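Local coordinates for protein sugar phosphate isomerase/epimerase (Parabacteroides distasonis, PDB 3L23) that binds a magnesium ion in a xylose isomerase-like TIM barrel and probably acts as an isomerase, perhaps on sugar phosphates, at residues L35-V38 with K39-Y43; Q148-D151 with V152-E156; Q197-D200 with L201-D205; M259-K262 with Q263-N267. All coordinates share one frame; numbering follows the deposited sequence.

Contact 1 (L35-V38 with K39-Y43); sequences LRKV and KDMGY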
loop_
_atom_site.group_PDB
_atom_site.type_symbol
_atom_site.label_atom_id
_atom_site.label_comp_id
_atom_site.label_asym_id
_atom_site.label_seq_id
_atom_site.Cartn_x
_atom_site.Cartn_y
_atom_site.Cartn_z
ATOM N N LEU A 35 -3.237 -15.218 13.963
ATOM C CA LEU A 35 -4.217 -14.175 13.647
ATOM C C LEU A 35 -4.925 -13.713 14.939
ATOM O O LEU A 35 -5.187 -12.513 15.114
ATOM C CB LEU A 35 -5.200 -14.648 12.583
ATOM C CG LEU A 35 -4.629 -14.700 11.163
ATOM C CD1 LEU A 35 -5.461 -15.660 10.234
ATOM C CD2 LEU A 35 -4.521 -13.294 10.599
ATOM N N ARG A 36 -5.197 -14.640 15.844
ATOM C CA ARG A 36 -5.682 -14.278 17.187
ATOM C C ARG A 36 -4.706 -13.369 17.931
ATOM O O ARG A 36 -5.136 -12.415 18.625
ATOM C CB ARG A 36 -6.005 -15.509 18.026
ATOM C CG ARG A 36 -7.217 -16.273 17.519
ATOM C CD ARG A 36 -7.746 -17.262 18.541
ATOM N NE ARG A 36 -6.808 -18.327 18.919
ATOM C CZ ARG A 36 -6.666 -19.491 18.274
ATOM N NH1 ARG A 36 -7.379 -19.809 17.207
ATOM N NH2 ARG A 36 -5.799 -20.367 18.736
ATOM N N LYS A 37 -3.410 -13.638 17.784
ATOM C CA LYS A 37 -2.370 -12.775 18.402
ATOM C C LYS A 37 -2.415 -11.369 17.824
ATOM O O LYS A 37 -2.228 -10.391 18.540
ATOM C CB LYS A 37 -0.965 -13.392 18.288
ATOM C CG LYS A 37 0.172 -12.582 19.018
ATOM C CD LYS A 37 1.478 -13.411 19.319
ATOM C CE LYS A 37 2.521 -12.591 20.173
ATOM N NZ LYS A 37 3.630 -13.479 20.815
ATOM N N VAL A 38 -2.664 -11.248 16.521
ATOM C CA VAL A 38 -2.833 -9.948 15.871
ATOM C C VAL A 38 -3.992 -9.159 16.520
ATOM O O VAL A 38 -3.827 -8.001 16.895
ATOM C CB VAL A 38 -3.051 -10.091 14.352
ATOM C CG1 VAL A 38 -3.489 -8.778 13.737
ATOM C CG2 VAL A 38 -1.748 -10.600 13.701
ATOM N N LYS A 39 -5.123 -9.826 16.692
ATOM C CA LYS A 39 -6.255 -9.232 17.383
ATOM C C LYS A 39 -5.873 -8.837 18.806
ATOM O O LYS A 39 -6.161 -7.727 19.239
ATOM C CB LYS A 39 -7.456 -10.187 17.434
ATOM C CG LYS A 39 -8.683 -9.580 18.122
ATOM C CD LYS A 39 -9.380 -8.522 17.271
ATOM C CE LYS A 39 -10.646 -8.038 18.008
ATOM N NZ LYS A 39 -11.530 -7.289 17.086
ATOM N N ASP A 40 -5.203 -9.727 19.534
ATOM C CA ASP A 40 -4.851 -9.462 20.936
ATOM C C ASP A 40 -3.888 -8.293 21.099
ATOM O O ASP A 40 -3.893 -7.646 22.148
ATOM C CB ASP A 40 -4.277 -10.719 21.603
ATOM C CG ASP A 40 -5.319 -11.822 21.802
ATOM O OD1 ASP A 40 -6.544 -11.538 21.763
ATOM O OD2 ASP A 40 -4.908 -12.992 22.047
HETATM N N MSE A 41 -3.061 -8.046 20.092
HETATM C CA MSE A 41 -2.153 -6.884 20.089
HETATM C C MSE A 41 -2.888 -5.551 19.867
HETATM O O MSE A 41 -2.281 -4.485 20.043
HETATM C CB MSE A 41 -1.040 -7.060 19.022
HETATM C CG MSE A 41 -0.072 -8.174 19.339
HETATM SE SE MSE A 41 1.433 -8.143 18.119
HETATM C CE MSE A 41 0.583 -8.777 16.514
ATOM N N GLY A 42 -4.155 -5.603 19.470
ATOM C CA GLY A 42 -4.993 -4.403 19.342
ATOM C C GLY A 42 -5.354 -4.011 17.927
ATOM O O GLY A 42 -5.872 -2.924 17.715
ATOM N N TYR A 43 -5.090 -4.885 16.953
ATOM C CA TYR A 43 -5.435 -4.626 15.566
ATOM C C TYR A 43 -6.824 -5.150 15.230
ATOM O O TYR A 43 -7.222 -6.175 15.714
ATOM C CB TYR A 43 -4.407 -5.279 14.625
ATOM C CG TYR A 43 -3.040 -4.688 14.773
ATOM C CD1 TYR A 43 -2.713 -3.484 14.149
ATOM C CD2 TYR A 43 -2.075 -5.270 15.596
ATOM C CE1 TYR A 43 -1.475 -2.909 14.314
ATOM C CE2 TYR A 43 -0.798 -4.660 15.760
ATOM C CZ TYR A 43 -0.509 -3.493 15.080
ATOM O OH TYR A 43 0.726 -2.845 15.200
#

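Contact 2 (Q148-D151 with V152-E156); sequences QASD and VIKAE. With EDO (1,2-ethanediol), chain G.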
loop_
_atom_site.group_PDB
_atom_site.type_symbol
_atom_site.label_atom_id
_atom_site.label_comp_id
_atom_site.label_asym_id
_atom_site.label_seq_id
_atom_site.Cartn_x
_atom_site.Cartn_y
_atom_site.Cartn_z
ATOM N N GLN A 148 -7.008 2.957 -16.838
ATOM C CA GLN A 148 -7.729 1.834 -17.453
ATOM C C GLN A 148 -7.869 0.681 -16.456
ATOM O O GLN A 148 -8.898 0.002 -16.455
ATOM C CB GLN A 148 -7.043 1.330 -18.709
ATOM C CG GLN A 148 -7.922 0.313 -19.420
ATOM C CD GLN A 148 -7.348 -0.218 -20.728
ATOM O OE1 GLN A 148 -6.214 0.098 -21.104
ATOM N NE2 GLN A 148 -8.128 -1.042 -21.407
ATOM N N ALA A 149 -6.851 0.444 -15.622
ATOM C CA ALA A 149 -6.924 -0.598 -14.569
ATOM C C ALA A 149 -8.111 -0.341 -13.664
ATOM O O ALA A 149 -8.828 -1.264 -13.299
ATOM C CB ALA A 149 -5.614 -0.677 -13.730
ATOM N N SER A 150 -8.329 0.926 -13.309
ATOM C CA SER A 150 -9.446 1.293 -12.452
ATOM C C SER A 150 -10.771 0.883 -13.066
ATOM O O SER A 150 -11.637 0.348 -12.360
ATOM C CB SER A 150 -9.416 2.793 -12.181
ATOM O OG SER A 150 -10.596 3.193 -11.532
ATOM N N ASP A 151 -10.931 1.114 -14.380
ATOM C CA ASP A 151 -12.147 0.720 -15.093
ATOM C C ASP A 151 -12.370 -0.788 -14.995
ATOM O O ASP A 151 -13.495 -1.251 -14.764
ATOM C CB ASP A 151 -12.098 1.100 -16.581
ATOM C CG ASP A 151 -12.104 2.600 -16.837
ATOM O OD1 ASP A 151 -12.395 3.408 -15.948
ATOM O OD2 ASP A 151 -11.845 2.967 -18.011
ATOM N N VAL A 152 -11.294 -1.558 -15.179
ATOM C CA VAL A 152 -11.354 -3.017 -15.056
ATOM C C VAL A 152 -11.739 -3.462 -13.629
ATOM O O VAL A 152 -12.570 -4.335 -13.456
ATOM C CB VAL A 152 -10.010 -3.654 -15.464
ATOM C CG1 VAL A 152 -9.984 -5.139 -15.126
ATOM C CG2 VAL A 152 -9.766 -3.408 -16.942
ATOM N N ILE A 153 -11.136 -2.833 -12.642
ATOM C CA ILE A 153 -11.356 -3.144 -11.212
ATOM C C ILE A 153 -12.795 -2.836 -10.783
ATOM O O ILE A 153 -13.450 -3.655 -10.130
ATOM C CB ILE A 153 -10.354 -2.379 -10.339
ATOM C CG1 ILE A 153 -8.915 -2.902 -10.616
ATOM C CG2 ILE A 153 -10.666 -2.517 -8.868
ATOM C CD1 ILE A 153 -7.786 -1.989 -10.076
ATOM N N LYS A 154 -13.299 -1.674 -11.185
ATOM C CA LYS A 154 -14.683 -1.295 -10.835
ATOM C C LYS A 154 -15.708 -2.218 -11.460
ATOM O O LYS A 154 -16.744 -2.513 -10.839
ATOM C CB LYS A 154 -14.971 0.157 -11.229
ATOM C CG LYS A 154 -14.213 1.198 -10.447
ATOM C CD LYS A 154 -14.808 2.579 -10.635
ATOM C CE LYS A 154 -13.985 3.658 -9.928
ATOM N NZ LYS A 154 -14.696 4.968 -9.949
ATOM N N ALA A 155 -15.423 -2.687 -12.679
ATOM C CA ALA A 155 -16.317 -3.587 -13.438
ATOM C C ALA A 155 -16.426 -4.969 -12.801
ATOM O O ALA A 155 -17.392 -5.697 -13.067
ATOM C CB ALA A 155 -15.850 -3.714 -14.867
ATOM N N GLU A 156 -15.417 -5.349 -12.017
ATOM C CA GLU A 156 -15.440 -6.581 -11.229
ATOM C C GLU A 156 -16.082 -6.397 -9.854
ATOM O O GLU A 156 -16.239 -7.379 -9.106
ATOM C CB GLU A 156 -14.021 -7.156 -11.078
ATOM C CG GLU A 156 -13.420 -7.604 -12.389
ATOM C CD GLU A 156 -14.300 -8.570 -13.151
ATOM O OE1 GLU A 156 -14.853 -9.489 -12.509
ATOM O OE2 GLU A 156 -14.458 -8.410 -14.388
HETATM C C1 EDO G . -9.694 4.989 -19.110
HETATM O O1 EDO G . -11.112 5.019 -19.294
HETATM C C2 EDO G . -9.177 6.410 -19.130
HETATM O O2 EDO G . -9.869 7.214 -18.170
#

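Contact 3 (Q197-D200 with L201-D205); sequences QIYD and LMLKD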
loop_
_atom_site.group_PDB
_atom_site.type_symbol
_atom_site.label_atom_id
_atom_site.label_comp_id
_atom_site.label_asym_id
_atom_site.label_seq_id
_atom_site.Cartn_x
_atom_site.Cartn_y
_atom_site.Cartn_z
ATOM N N GLN A 197 8.919 15.796 -10.177
ATOM C CA GLN A 197 8.848 14.574 -9.420
ATOM C C GLN A 197 7.822 13.643 -10.063
ATOM O O GLN A 197 6.712 14.067 -10.414
ATOM C CB GLN A 197 8.481 14.848 -7.955
ATOM C CG GLN A 197 9.558 15.683 -7.232
ATOM C CD GLN A 197 9.298 15.896 -5.757
ATOM O OE1 GLN A 197 10.234 15.830 -4.949
ATOM N NE2 GLN A 197 8.014 16.118 -5.389
ATOM N N ILE A 198 8.184 12.372 -10.177
ATOM C CA ILE A 198 7.257 11.366 -10.731
ATOM C C ILE A 198 5.911 11.387 -10.038
ATOM O O ILE A 198 4.882 11.353 -10.697
ATOM C CB ILE A 198 7.903 9.932 -10.739
ATOM C CG1 ILE A 198 9.051 9.876 -11.729
ATOM C CG2 ILE A 198 6.861 8.844 -11.092
ATOM C CD1 ILE A 198 10.011 8.717 -11.481
ATOM N N TYR A 199 5.882 11.448 -8.705
ATOM C CA TYR A 199 4.611 11.436 -7.978
ATOM C C TYR A 199 3.686 12.597 -8.386
ATOM O O TYR A 199 2.439 12.429 -8.470
ATOM C CB TYR A 199 4.906 11.476 -6.480
ATOM C CG TYR A 199 3.787 11.017 -5.561
ATOM C CD1 TYR A 199 3.396 9.674 -5.513
ATOM C CD2 TYR A 199 3.118 11.922 -4.739
ATOM C CE1 TYR A 199 2.381 9.260 -4.667
ATOM C CE2 TYR A 199 2.112 11.498 -3.891
ATOM C CZ TYR A 199 1.746 10.195 -3.861
ATOM O OH TYR A 199 0.731 9.749 -3.039
ATOM N N ASP A 200 4.270 13.778 -8.572
ATOM C CA ASP A 200 3.500 14.946 -9.054
ATOM C C ASP A 200 2.896 14.707 -10.431
ATOM O O ASP A 200 1.770 15.113 -10.674
ATOM C CB ASP A 200 4.340 16.202 -8.993
ATOM C CG ASP A 200 4.718 16.529 -7.582
ATOM O OD1 ASP A 200 3.874 16.262 -6.714
ATOM O OD2 ASP A 200 5.822 17.016 -7.316
ATOM N N LEU A 201 3.620 14.025 -11.313
ATOM C CA LEU A 201 3.092 13.660 -12.610
ATOM C C LEU A 201 1.964 12.634 -12.455
ATOM O O LEU A 201 0.981 12.665 -13.210
ATOM C CB LEU A 201 4.193 13.114 -13.535
ATOM C CG LEU A 201 5.367 14.052 -13.852
ATOM C CD1 LEU A 201 6.452 13.304 -14.607
ATOM C CD2 LEU A 201 4.877 15.309 -14.585
HETATM N N MSE A 202 2.085 11.726 -11.480
HETATM C CA MSE A 202 1.046 10.716 -11.273
HETATM C C MSE A 202 -0.249 11.369 -10.823
HETATM O O MSE A 202 -1.329 11.022 -11.309
HETATM C CB MSE A 202 1.496 9.650 -10.263
HETATM C CG MSE A 202 2.549 8.707 -10.827
HETATM SE SE MSE A 202 2.928 7.410 -9.375
HETATM C CE MSE A 202 4.018 6.215 -10.429
ATOM N N LEU A 203 -0.140 12.289 -9.877
ATOM C CA LEU A 203 -1.298 13.077 -9.424
ATOM C C LEU A 203 -1.915 13.834 -10.584
ATOM O O LEU A 203 -3.134 13.803 -10.795
ATOM C CB LEU A 203 -0.879 14.048 -8.337
ATOM C CG LEU A 203 -0.596 13.392 -6.980
ATOM C CD1 LEU A 203 0.337 14.306 -6.125
ATOM C CD2 LEU A 203 -1.882 12.958 -6.217
ATOM N N LYS A 204 -1.092 14.519 -11.348
ATOM C CA LYS A 204 -1.621 15.361 -12.438
ATOM C C LYS A 204 -2.381 14.599 -13.522
ATOM O O LYS A 204 -3.403 15.091 -14.057
ATOM C CB LYS A 204 -0.473 16.128 -13.099
ATOM C CG LYS A 204 -0.912 17.090 -14.165
ATOM C CD LYS A 204 0.202 17.992 -14.634
ATOM C CE LYS A 204 1.292 17.282 -15.359
ATOM N NZ LYS A 204 1.708 18.211 -16.482
ATOM N N ASP A 205 -1.860 13.436 -13.889
ATOM C CA ASP A 205 -2.290 12.731 -15.086
ATOM C C ASP A 205 -3.080 11.454 -14.854
ATOM O O ASP A 205 -3.351 10.730 -15.804
ATOM C CB ASP A 205 -1.070 12.429 -15.948
ATOM C CG ASP A 205 -0.478 13.681 -16.579
ATOM O OD1 ASP A 205 -1.244 14.612 -16.897
ATOM O OD2 ASP A 205 0.743 13.724 -16.783
#

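Contact 4 (M259-K262 with Q263-N267); sequences MIFK and QMYAN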
loop_
_atom_site.group_PDB
_atom_site.type_symbol
_atom_site.label_atom_id
_atom_site.label_comp_id
_atom_site.label_asym_id
_atom_site.label_seq_id
_atom_site.Cartn_x
_atom_site.Cartn_y
_atom_site.Cartn_z
HETATM N N MSE A 259 1.483 15.473 14.044
HETATM C CA MSE A 259 1.051 16.293 12.912
HETATM C C MSE A 259 0.436 15.454 11.811
HETATM O O MSE A 259 -0.537 15.869 11.183
HETATM C CB MSE A 259 2.229 17.166 12.390
HETATM C CG MSE A 259 1.859 18.186 11.377
HETATM SE SE MSE A 259 0.831 19.651 12.158
HETATM C CE MSE A 259 -0.655 19.518 10.836
ATOM N N ILE A 260 1.022 14.283 11.535
ATOM C CA ILE A 260 0.479 13.371 10.535
ATOM C C ILE A 260 -0.969 12.982 10.889
ATOM O O ILE A 260 -1.849 13.081 10.043
ATOM C CB ILE A 260 1.366 12.135 10.357
ATOM C CG1 ILE A 260 2.620 12.537 9.600
ATOM C CG2 ILE A 260 0.641 11.021 9.612
ATOM C CD1 ILE A 260 3.704 11.475 9.622
ATOM N N PHE A 261 -1.218 12.575 12.134
ATOM C CA PHE A 261 -2.593 12.207 12.525
ATOM C C PHE A 261 -3.552 13.397 12.566
ATOM O O PHE A 261 -4.709 13.270 12.181
ATOM C CB PHE A 261 -2.624 11.456 13.847
ATOM C CG PHE A 261 -2.370 9.997 13.687
ATOM C CD1 PHE A 261 -1.038 9.485 13.672
ATOM C CD2 PHE A 261 -3.431 9.120 13.486
ATOM C CE1 PHE A 261 -0.794 8.125 13.498
ATOM C CE2 PHE A 261 -3.185 7.772 13.314
ATOM C CZ PHE A 261 -1.884 7.276 13.316
ATOM N N LYS A 262 -3.073 14.547 13.012
ATOM C CA LYS A 262 -3.893 15.749 12.994
ATOM C C LYS A 262 -4.377 16.005 11.576
ATOM O O LYS A 262 -5.581 16.268 11.322
ATOM C CB LYS A 262 -3.083 16.929 13.507
ATOM C CG LYS A 262 -3.811 18.246 13.428
ATOM C CD LYS A 262 -3.141 19.292 14.269
ATOM C CE LYS A 262 -3.533 20.663 13.812
ATOM N NZ LYS A 262 -3.078 21.668 14.788
ATOM N N GLN A 263 -3.441 15.930 10.637
ATOM C CA GLN A 263 -3.777 16.196 9.257
ATOM C C GLN A 263 -4.696 15.102 8.671
ATOM O O GLN A 263 -5.594 15.404 7.892
ATOM C CB GLN A 263 -2.508 16.379 8.383
ATOM C CG GLN A 263 -2.846 16.971 7.025
ATOM C CD GLN A 263 -3.393 18.387 7.109
ATOM O OE1 GLN A 263 -2.785 19.273 7.766
ATOM N NE2 GLN A 263 -4.574 18.625 6.492
HETATM N N MSE A 264 -4.456 13.850 9.042
HETATM C CA MSE A 264 -5.269 12.732 8.592
HETATM C C MSE A 264 -6.762 12.961 8.957
HETATM O O MSE A 264 -7.659 12.824 8.094
HETATM C CB MSE A 264 -4.746 11.421 9.192
HETATM C CG MSE A 264 -5.386 10.183 8.586
HETATM SE SE MSE A 264 -4.900 8.590 9.586
HETATM C CE MSE A 264 -6.142 8.801 10.966
ATOM N N TYR A 265 -7.008 13.367 10.209
ATOM C CA TYR A 265 -8.353 13.627 10.734
ATOM C C TYR A 265 -8.962 14.873 10.093
ATOM O O TYR A 265 -10.120 14.828 9.705
ATOM C CB TYR A 265 -8.342 13.707 12.270
ATOM C CG TYR A 265 -8.057 12.391 12.919
ATOM C CD1 TYR A 265 -8.772 11.244 12.582
ATOM C CD2 TYR A 265 -7.029 12.261 13.841
ATOM C CE1 TYR A 265 -8.454 10.015 13.158
ATOM C CE2 TYR A 265 -6.740 11.062 14.407
ATOM C CZ TYR A 265 -7.426 9.931 14.064
ATOM O OH TYR A 265 -7.071 8.725 14.673
ATOM N N ALA A 266 -8.187 15.950 9.932
ATOM C CA ALA A 266 -8.652 17.150 9.233
ATOM C C ALA A 266 -9.126 16.808 7.804
ATOM O O ALA A 266 -10.128 17.329 7.307
ATOM C CB ALA A 266 -7.556 18.209 9.166
ATOM N N ASN A 267 -8.403 15.917 7.151
ATOM C CA ASN A 267 -8.754 15.507 5.801
ATOM C C ASN A 267 -9.906 14.522 5.709
ATOM O O ASN A 267 -10.443 14.307 4.623
ATOM C CB ASN A 267 -7.562 14.853 5.117
ATOM C CG ASN A 267 -6.617 15.854 4.500
ATOM O OD1 ASN A 267 -6.450 16.956 4.994
ATOM N ND2 ASN A 267 -5.945 15.430 3.425
#

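Contact 1 (L35-V38 with K39-Y43)
Lys39 N donates to Leu35 O (3.1 Å, N-H...O angle 165°), continuing the i to i-4 ladder of helix 31-40 into its last turn. The side chain of Lys39 leads away from the turn, and its NZ is bonded to Gly72 O. Asp40 N donates to Arg36 O (2.8 Å), and its CG also comes close to that oxygen; the carboxylate and the guanidinium of Arg36 stay apart. Met41, a selenomethionine, bonds through N to Lys37 O (2.9 Å) and more weakly to Val38 O. Its chain starts beside its own N, with CG anti to the carbonyl carbon (chi1 -67°), and bends at chi3, so that CE lies 4.1 Å from Val38 CG2; the side chain also touches Phe286 and Lys290 of helix 285-298. Gly42 leaves the helix with positive phi (110°), where a side chain would jam against the preceding carbonyl, and its N bonds to Lys39 O. Tyr43 then turns back: its N makes a weak bond to Val38 O at 3.4 Å, the same oxygen lies in plane at the ring edge near CD2, and Tyr43 CB packs on Val38 CG1 at 3.7 Å, the two side chains crossing at about a right angle. Tyr43 OH reaches Val289 O, while Val38 and Tyr43 both rest on Leu17 of strand 16-18. The glycine with positive phi and the bonds back into the last turn form a Schellman motif, here closing the helix of a beta-alpha-beta unit of the TIM barrel and leading to strand 45-52.

Contact 2 (Q148-D151 with V152-E156)
With CG1 anti to its carbonyl carbon (chi1 -66°) and CD1 extended beyond it, Ile153 lies back along the preceding turn: CG1 comes to 3.1 Å from Ala149 O, and CD1 to 4.4 Å from Ala149 CB. Ser150 OG, anti to its own N (chi1 171°), stands beside the extended chain of Lys154, 3.8 Å from its CE. Both polar ends are directed to the same neighbouring backbone, Ser150 OG bonding to Lys210 O and Lys154 NZ to Ser209 O. Beneath these side chains the helix ladder is regular: Ile153 N meets Ala149 O at 2.9 Å, and Lys154 N meets Ser150 O at 2.9 Å with an N-H...O angle of 166°. At the next rung, Ala155 N reaches Asp151 O at 3.2 Å, and Glu156 N bonds weakly to Val152 O and Ile153 O. Ala149, Ser150 and Ile153 all touch Phe162 of strand 162-165, which places this face of helix 136-155 against the barrel. A glycine in place of Ile153 would probably open a gap between the helix and Phe162 and leave Ala149 CB without its methyl neighbour. On the outer face Asp151 OD2 accepts a hydrogen bond of 2.5 Å from O1 of a 1,2-ethanediol, probably from the crystallisation liquor. Asp151 OD1 forms a salt bridge with Lys210, a pairing likely to favour the charged carboxylate, so that the turn combines an apolar inner face with a polar flank tied to residues 209-210.

Contact 3 (Q197-D200 with L201-D205)
Gln197 O receives Leu201 N at 3.2 Å, in the carbonyl plane, and so opens the first turn of helix 198-205, a short helix of the TIM barrel; Gln197 itself occupies the N-cap position at the end of strand 196-197. Its amide NE2 donates to Asp200 OD2 (3.1 Å, N-H...O angle 158°), the acceptor meeting it in the amide plane, while the NE2 stands above the carboxylate plane. Asn225 holds the other end of the amide through Gln197 OE1. Ile198 carries CG2 anti to its N, beside the carbonyl carbon, and this methyl meets CE of the extended selenomethionine Met202 at 3.9 Å. Ile198 O also takes the N-H of Met202 at 2.9 Å. Tyr199 has its ring anti to the backbone N (chi1 -161°), and Leu203 CD1 approaches that ring obliquely, 3.9 Å from CD2. Phe171, Phe213 and Tyr230 also meet the ring, Tyr230 edge-to-face, making an aromatic cluster whose Tyr199 side chain is about 8 Å from those of the magnesium ligands His165 and Asp216. Asp200 sends OD1 to Tyr230 OH and OD2 to the N-cap residue, which together probably hold the rotation of its carboxylate. Replacing Asp200 by a leucine would probably cost Gln197 NE2 its bond within the first turn and leave Tyr230 OH without this carboxylate partner. Across the turn, the same aspartate lays OD1 4.1 Å from Leu203 CD1, while its backbone O accepts Lys204 N at 3.0 Å.

Contact 4 (M259-K262 with Q263-N267)
Phe261 and Met264, a selenomethionine, lie side by side and point the same way, forming a Met-aromatic contact three residues apart on helix 257-267. Met264 SE is 4.8 Å from the Phe261 ring centroid and 39° off the ring normal, an oblique approach, and its methyl CE comes to 3.7 Å from Phe261 CD2. The chain bends at chi3 (81°), which folds CE back to the ring. Among the remaining apolar contacts, Tyr265 crosses Phe261, its CE2 3.9 Å from Phe261 CD2; Phe261 also meets Tyr272 edge-to-face and touches Ile243 of strand 238-243. Met259 and Gln263 run alongside each other, with Met259 CE 3.7 Å from Gln263 OE1. The backbone bonds are those of an unbroken helix: Gln263 N to Met259 O, Met264 N to Ile260 O, Tyr265 N to Phe261 O (3.0 Å) and Ala266 N to Lys262 O. Tyr265 CD2 also comes to 3.0 Å from Phe261 O, a close contact placed obliquely to the tyrosine ring. The side-chain bonds lie toward the C-terminal end: Gln263 NE2 donates to Asn267 OD1 at 2.9 Å, the acceptor 2° out of the amide plane, and Gln263 OE1 takes Gln232 NE2, while Asn267 ND2 bonds to Met231 O. Tyr265 OH bonds to Lys303 N, and the lysine also makes a cation-pi contact with the ring. The helix therefore offers an apolar face to the barrel strands and, on another, a chain of amides whose bonds probably fix the flip of the Gln263 and Asn267 groups against helix 227-233.

The four contacts follow one another along the chain, each within a single helix of the TIM barrel: contact 1 on helix 31-40, contact 2 on helix 136-155, contact 3 on helix 198-205 and contact 4 on helix 257-267. None touches another. Contacts 1 and 3 lie on opposite sides of the chain's centre, their centres 37 Å apart, whereas contacts 2 and 3 come within about 9 Å at their nearest atoms, Leu201 touching helix 136-155. Contacts 1, 2 and 4 belong to beta-alpha-beta units whose parallel strands share one sheet. Thus separate helices surround the strands bearing the magnesium ligands His165, Asp216 and His242.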